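Local atomic coordinates of alpha-catenin-like protein hmp-1 (Caenorhabditis elegans, PDB entry 5XA5), a protein that links cadherin and beta-catenin at cell junctions to actin filaments, and is required for cell migration and cell shape changes that enclose and elongate the worm embryo. Residues C76-L89 with F137-D151. Residues are numbered along the deposited sequence; the frame is centred on the assembly and turned at random.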
loop_
_atom_site.group_PDB
_atom_site.type_symbol
_atom_site.label_atom_id
_atom_site.label_comp_id
_atom_site.label_asym_id
_atom_site.label_seq_id
_atom_site.Cartn_x
_atom_site.Cartn_y
_atom_site.Cartn_z
ATOM N N CYS A 76 2.792 6.216 -9.361
ATOM C CA CYS A 76 3.427 6.000 -8.063
ATOM C C CYS A 76 4.598 6.947 -7.892
ATOM O O CYS A 76 5.513 6.953 -8.713
ATOM C CB CYS A 76 3.900 4.557 -7.905
ATOM S SG CYS A 76 4.822 4.276 -6.361
ATOM N N PRO A 77 4.572 7.753 -6.822
ATOM C CA PRO A 77 5.563 8.825 -6.659
ATOM C C PRO A 77 7.021 8.369 -6.544
ATOM O O PRO A 77 7.900 9.211 -6.668
ATOM C CB PRO A 77 5.111 9.522 -5.368
ATOM C CG PRO A 77 4.261 8.541 -4.671
ATOM C CD PRO A 77 3.581 7.745 -5.734
ATOM N N ILE A 78 7.298 7.088 -6.334
ATOM C CA ILE A 78 8.699 6.664 -6.322
ATOM C C ILE A 78 9.108 5.908 -7.593
ATOM O O ILE A 78 10.046 5.114 -7.572
ATOM C CB ILE A 78 9.028 5.799 -5.076
ATOM C CG1 ILE A 78 8.202 4.514 -5.048
ATOM C CG2 ILE A 78 8.877 6.615 -3.773
ATOM C CD1 ILE A 78 8.574 3.595 -3.907
ATOM N N ALA A 79 8.402 6.181 -8.692
ATOM C CA ALA A 79 8.645 5.555 -9.998
ATOM C C ALA A 79 10.097 5.716 -10.428
ATOM O O ALA A 79 10.730 4.755 -10.890
ATOM C CB ALA A 79 7.705 6.143 -11.045
ATOM N N ASN A 80 10.593 6.937 -10.257
ATOM C CA ASN A 80 11.975 7.279 -10.492
ATOM C C ASN A 80 12.932 6.595 -9.532
ATOM O O ASN A 80 13.889 5.935 -9.941
ATOM C CB ASN A 80 12.170 8.817 -10.368
ATOM C CG ASN A 80 11.557 9.397 -9.089
ATOM O OD1 ASN A 80 10.449 8.980 -8.644
ATOM N ND2 ASN A 80 12.268 10.381 -8.498
ATOM N N SER A 81 12.653 6.793 -8.248
ATOM C CA SER A 81 13.616 6.604 -7.170
ATOM C C SER A 81 13.901 5.138 -6.883
ATOM O O SER A 81 14.959 4.777 -6.365
ATOM C CB SER A 81 13.089 7.274 -5.890
ATOM O OG SER A 81 12.330 8.421 -6.228
ATOM N N ASP A 82 12.929 4.295 -7.207
ATOM C CA ASP A 82 12.991 2.882 -6.862
ATOM C C ASP A 82 12.531 2.023 -8.035
ATOM O O ASP A 82 11.379 1.589 -8.085
ATOM C CB ASP A 82 12.130 2.602 -5.631
ATOM C CG ASP A 82 12.528 1.331 -4.916
ATOM O OD1 ASP A 82 13.252 0.512 -5.518
ATOM O OD2 ASP A 82 12.104 1.145 -3.757
ATOM N N PRO A 83 13.432 1.775 -8.988
ATOM C CA PRO A 83 13.082 1.054 -10.215
ATOM C C PRO A 83 12.779 -0.425 -10.001
ATOM O O PRO A 83 11.906 -0.946 -10.686
ATOM C CB PRO A 83 14.332 1.243 -11.088
ATOM C CG PRO A 83 15.435 1.393 -10.104
ATOM C CD PRO A 83 14.850 2.178 -8.968
ATOM N N ARG A 84 13.477 -1.084 -9.080
ATOM C CA ARG A 84 13.186 -2.480 -8.771
ATOM C C ARG A 84 11.809 -2.654 -8.153
ATOM O O ARG A 84 11.208 -3.714 -8.292
ATOM C CB ARG A 84 14.222 -3.100 -7.819
ATOM C CG ARG A 84 15.644 -3.292 -8.332
ATOM C CD ARG A 84 16.518 -3.960 -7.274
ATOM N NE ARG A 84 17.143 -3.003 -6.401
ATOM C CZ ARG A 84 18.414 -2.660 -6.545
ATOM N NH1 ARG A 84 19.197 -3.278 -7.451
ATOM N NH2 ARG A 84 18.949 -1.753 -5.757
ATOM N N ALA A 85 11.324 -1.631 -7.457
ATOM C CA ALA A 85 10.005 -1.699 -6.850
ATOM C C ALA A 85 8.949 -1.732 -7.945
ATOM O O ALA A 85 8.037 -2.558 -7.915
ATOM C CB ALA A 85 9.790 -0.522 -5.918
ATOM N N ILE A 86 9.073 -0.819 -8.903
ATOM C CA ILE A 86 8.172 -0.772 -10.046
ATOM C C ILE A 86 8.246 -2.066 -10.859
ATOM O O ILE A 86 7.237 -2.524 -11.395
ATOM C CB ILE A 86 8.485 0.433 -10.955
ATOM C CG1 ILE A 86 8.405 1.735 -10.155
ATOM C CG2 ILE A 86 7.553 0.472 -12.158
ATOM C CD1 ILE A 86 6.992 2.165 -9.807
ATOM N N ASP A 87 9.437 -2.654 -10.943
ATOM C CA ASP A 87 9.613 -3.926 -11.646
ATOM C C ASP A 87 8.835 -5.065 -10.990
ATOM O O ASP A 87 8.250 -5.899 -11.677
ATOM C CB ASP A 87 11.093 -4.301 -11.726
ATOM C CG ASP A 87 11.883 -3.366 -12.614
ATOM O OD1 ASP A 87 11.314 -2.351 -13.066
ATOM O OD2 ASP A 87 13.074 -3.646 -12.857
ATOM N N LEU A 88 8.838 -5.106 -9.663
ATOM C CA LEU A 88 8.083 -6.126 -8.948
ATOM C C LEU A 88 6.594 -5.960 -9.206
ATOM O O LEU A 88 5.873 -6.943 -9.390
ATOM C CB LEU A 88 8.369 -6.066 -7.447
ATOM C CG LEU A 88 9.676 -6.720 -7.001
ATOM C CD1 LEU A 88 10.072 -6.216 -5.626
ATOM C CD2 LEU A 88 9.535 -8.232 -7.001
ATOM N N LEU A 89 6.144 -4.708 -9.222
ATOM C CA LEU A 89 4.734 -4.394 -9.441
ATOM C C LEU A 89 4.282 -4.852 -10.812
ATOM O O LEU A 89 3.205 -5.419 -10.955
ATOM C CB LEU A 89 4.478 -2.894 -9.288
ATOM C CG LEU A 89 4.363 -2.403 -7.847
ATOM C CD1 LEU A 89 4.530 -0.894 -7.759
ATOM C CD2 LEU A 89 3.025 -2.816 -7.290
ATOM N N PHE A 137 -0.737 -9.263 -5.569
ATOM C CA PHE A 137 -0.521 -7.932 -6.130
ATOM C C PHE A 137 -0.872 -6.850 -5.113
ATOM O O PHE A 137 -0.149 -5.871 -4.971
ATOM C CB PHE A 137 -1.333 -7.708 -7.416
ATOM C CG PHE A 137 -1.160 -6.323 -7.989
ATOM C CD1 PHE A 137 -0.075 -6.035 -8.789
ATOM C CD2 PHE A 137 -2.076 -5.313 -7.732
ATOM C CE1 PHE A 137 0.108 -4.769 -9.315
ATOM C CE2 PHE A 137 -1.898 -4.037 -8.267
ATOM C CZ PHE A 137 -0.800 -3.773 -9.051
ATOM N N LEU A 138 -1.980 -7.028 -4.406
ATOM C CA LEU A 138 -2.396 -6.034 -3.432
ATOM C C LEU A 138 -1.410 -5.954 -2.281
ATOM O O LEU A 138 -1.188 -4.875 -1.745
ATOM C CB LEU A 138 -3.796 -6.332 -2.891
ATOM C CG LEU A 138 -4.915 -6.289 -3.935
ATOM C CD1 LEU A 138 -6.227 -6.645 -3.286
ATOM C CD2 LEU A 138 -4.990 -4.904 -4.547
ATOM N N ILE A 139 -0.835 -7.096 -1.899
ATOM C CA ILE A 139 0.100 -7.135 -0.773
ATOM C C ILE A 139 1.373 -6.396 -1.155
ATOM O O ILE A 139 1.920 -5.607 -0.375
ATOM C CB ILE A 139 0.436 -8.580 -0.360
ATOM C CG1 ILE A 139 -0.729 -9.187 0.424
ATOM C CG2 ILE A 139 1.675 -8.622 0.515
ATOM C CD1 ILE A 139 -0.602 -10.681 0.638
ATOM N N LEU A 140 1.830 -6.653 -2.372
ATOM C CA LEU A 140 2.987 -5.943 -2.896
ATOM C C LEU A 140 2.680 -4.451 -3.039
ATOM O O LEU A 140 3.517 -3.598 -2.720
ATOM C CB LEU A 140 3.409 -6.544 -4.242
ATOM C CG LEU A 140 4.549 -5.803 -4.920
ATOM C CD1 LEU A 140 5.781 -5.844 -4.027
ATOM C CD2 LEU A 140 4.829 -6.428 -6.278
ATOM N N ALA A 141 1.471 -4.126 -3.496
ATOM C CA ALA A 141 1.068 -2.730 -3.648
ATOM C C ALA A 141 1.138 -1.979 -2.324
ATOM O O ALA A 141 1.559 -0.825 -2.286
ATOM C CB ALA A 141 -0.341 -2.626 -4.229
ATOM N N ASP A 142 0.720 -2.632 -1.246
ATOM C CA ASP A 142 0.774 -1.991 0.065
ATOM C C ASP A 142 2.231 -1.742 0.451
ATOM O O ASP A 142 2.552 -0.700 1.030
ATOM C CB ASP A 142 0.068 -2.835 1.122
ATOM C CG ASP A 142 -0.025 -2.121 2.461
ATOM O OD1 ASP A 142 -0.735 -1.098 2.508
ATOM O OD2 ASP A 142 0.580 -2.598 3.451
ATOM N N SER A 143 3.122 -2.673 0.117
ATOM C CA SER A 143 4.516 -2.507 0.530
ATOM C C SER A 143 5.138 -1.314 -0.187
ATOM O O SER A 143 6.020 -0.633 0.363
ATOM C CB SER A 143 5.320 -3.775 0.258
ATOM O OG SER A 143 5.574 -3.922 -1.120
ATOM N N ILE A 144 4.676 -1.056 -1.412
ATOM C CA ILE A 144 5.191 0.069 -2.200
ATOM C C ILE A 144 4.578 1.367 -1.682
ATOM O O ILE A 144 5.234 2.399 -1.580
ATOM C CB ILE A 144 4.876 -0.095 -3.707
ATOM C CG1 ILE A 144 5.482 -1.394 -4.239
ATOM C CG2 ILE A 144 5.384 1.097 -4.493
ATOM C CD1 ILE A 144 6.921 -1.600 -3.841
ATOM N N ASP A 145 3.300 1.304 -1.326
ATOM C CA ASP A 145 2.653 2.428 -0.673
ATOM C C ASP A 145 3.416 2.807 0.614
ATOM O O ASP A 145 3.529 3.985 0.947
ATOM C CB ASP A 145 1.177 2.097 -0.353
ATOM C CG ASP A 145 0.297 2.022 -1.606
ATOM O OD1 ASP A 145 0.682 2.599 -2.646
ATOM O OD2 ASP A 145 -0.784 1.374 -1.542
ATOM N N VAL A 146 3.949 1.812 1.324
ATOM C CA VAL A 146 4.703 2.086 2.545
ATOM C C VAL A 146 6.035 2.751 2.187
ATOM O O VAL A 146 6.471 3.677 2.878
ATOM C CB VAL A 146 4.950 0.800 3.360
ATOM C CG1 VAL A 146 6.082 1.007 4.381
ATOM C CG2 VAL A 146 3.669 0.373 4.043
ATOM N N LYS A 147 6.662 2.299 1.100
ATOM C CA LYS A 147 7.939 2.873 0.669
ATOM C C LYS A 147 7.790 4.349 0.352
ATOM O O LYS A 147 8.717 5.141 0.555
ATOM C CB LYS A 147 8.490 2.134 -0.552
ATOM C CG LYS A 147 9.229 0.857 -0.213
ATOM C CD LYS A 147 9.983 0.311 -1.414
ATOM C CE LYS A 147 10.963 -0.776 -0.987
ATOM N NZ LYS A 147 11.648 -1.399 -2.150
ATOM N N VAL A 148 6.627 4.718 -0.168
ATOM C CA VAL A 148 6.332 6.125 -0.415
ATOM C C VAL A 148 6.314 6.931 0.886
ATOM O O VAL A 148 6.845 8.045 0.936
ATOM C CB VAL A 148 5.006 6.274 -1.171
ATOM C CG1 VAL A 148 4.559 7.727 -1.230
ATOM C CG2 VAL A 148 5.150 5.707 -2.575
ATOM N N ILE A 149 5.739 6.374 1.949
ATOM C CA ILE A 149 5.738 7.055 3.229
ATOM C C ILE A 149 7.167 7.181 3.746
ATOM O O ILE A 149 7.561 8.239 4.244
ATOM C CB ILE A 149 4.887 6.327 4.267
ATOM C CG1 ILE A 149 3.478 6.140 3.724
ATOM C CG2 ILE A 149 4.826 7.144 5.547
ATOM C CD1 ILE A 149 2.549 5.464 4.689
ATOM N N VAL A 150 7.934 6.103 3.622
ATOM C CA VAL A 150 9.326 6.111 4.097
ATOM C C VAL A 150 10.139 7.167 3.350
ATOM O O VAL A 150 11.006 7.836 3.935
ATOM C CB VAL A 150 9.974 4.706 3.955
ATOM C CG1 VAL A 150 11.466 4.767 4.216
ATOM C CG2 VAL A 150 9.295 3.721 4.918
ATOM N N ASP A 151 9.847 7.345 2.066
ATOM C CA ASP A 151 10.524 8.365 1.261
ATOM C C ASP A 151 10.233 9.764 1.818
ATOM O O ASP A 151 11.116 10.638 1.834
ATOM C CB ASP A 151 10.081 8.249 -0.206
ATOM C CG ASP A 151 10.916 9.096 -1.143
ATOM O OD1 ASP A 151 10.451 10.187 -1.534
ATOM O OD2 ASP A 151 12.033 8.661 -1.498
#
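Leu89 enters helix 137-151 as a knob in a hole formed by Phe137, Leu140, Ala141 and Ile144. Its two methyls divide the work: CD1 lies 3.7 Å from Ile144 CG1, whereas CD2 lies near Leu140 CG and above the plane of the Phe137 ring, displaced to its CE1 side, the side chains of Leu89 and Phe137 crossing nearly at right angles. The ring turns its edge to the backbone, with Leu89 O in its plane 3.6 Å from CE1. One helical turn earlier, Ala85 offers only a methyl, and Ile144 CD1 reaches it at 3.7 Å. Ile144 CG2, anti to the backbone N, points instead to Cys76 SG, 3.7 Å away; Ile144 thereby touches both the helix from Pro83 on, through CD1 and CG1, and the loop before it, through CG2. There, Pro77 CG presses on Val148 CG1 at 3.5 Å, and Ile78 straddles the helix surface, CD1 over Lys147 CB and CG2 beside Val148 and Asp151.

The polar grip comes from Lys147, whose chain, extended beyond CG, carries NZ to within 3.0 Å of Asp82 OD2 in a salt bridge on the syn side, 18° out of the carboxylate plane. Asp82 is also the N-cap of helix 83-112, its OD1 accepting a weak bond from Ala85 N. Replacing Asp82 by alanine removes the carboxylate, which would probably leave Lys147 NZ without its charged mate here and the helix's first turn without its weak side-chain cap. The axes of segments 83-89 and 137-151 run nearly antiparallel, 161° between their directions, with a closest approach of 10.3 Å, within the helical-bundle architecture of this vinculin-family N-terminal region. Leu89, Ile144 and Ile78 are buried while Lys147 is exposed, so solvent probably screens the ion pair and apolar packing carries most of the association.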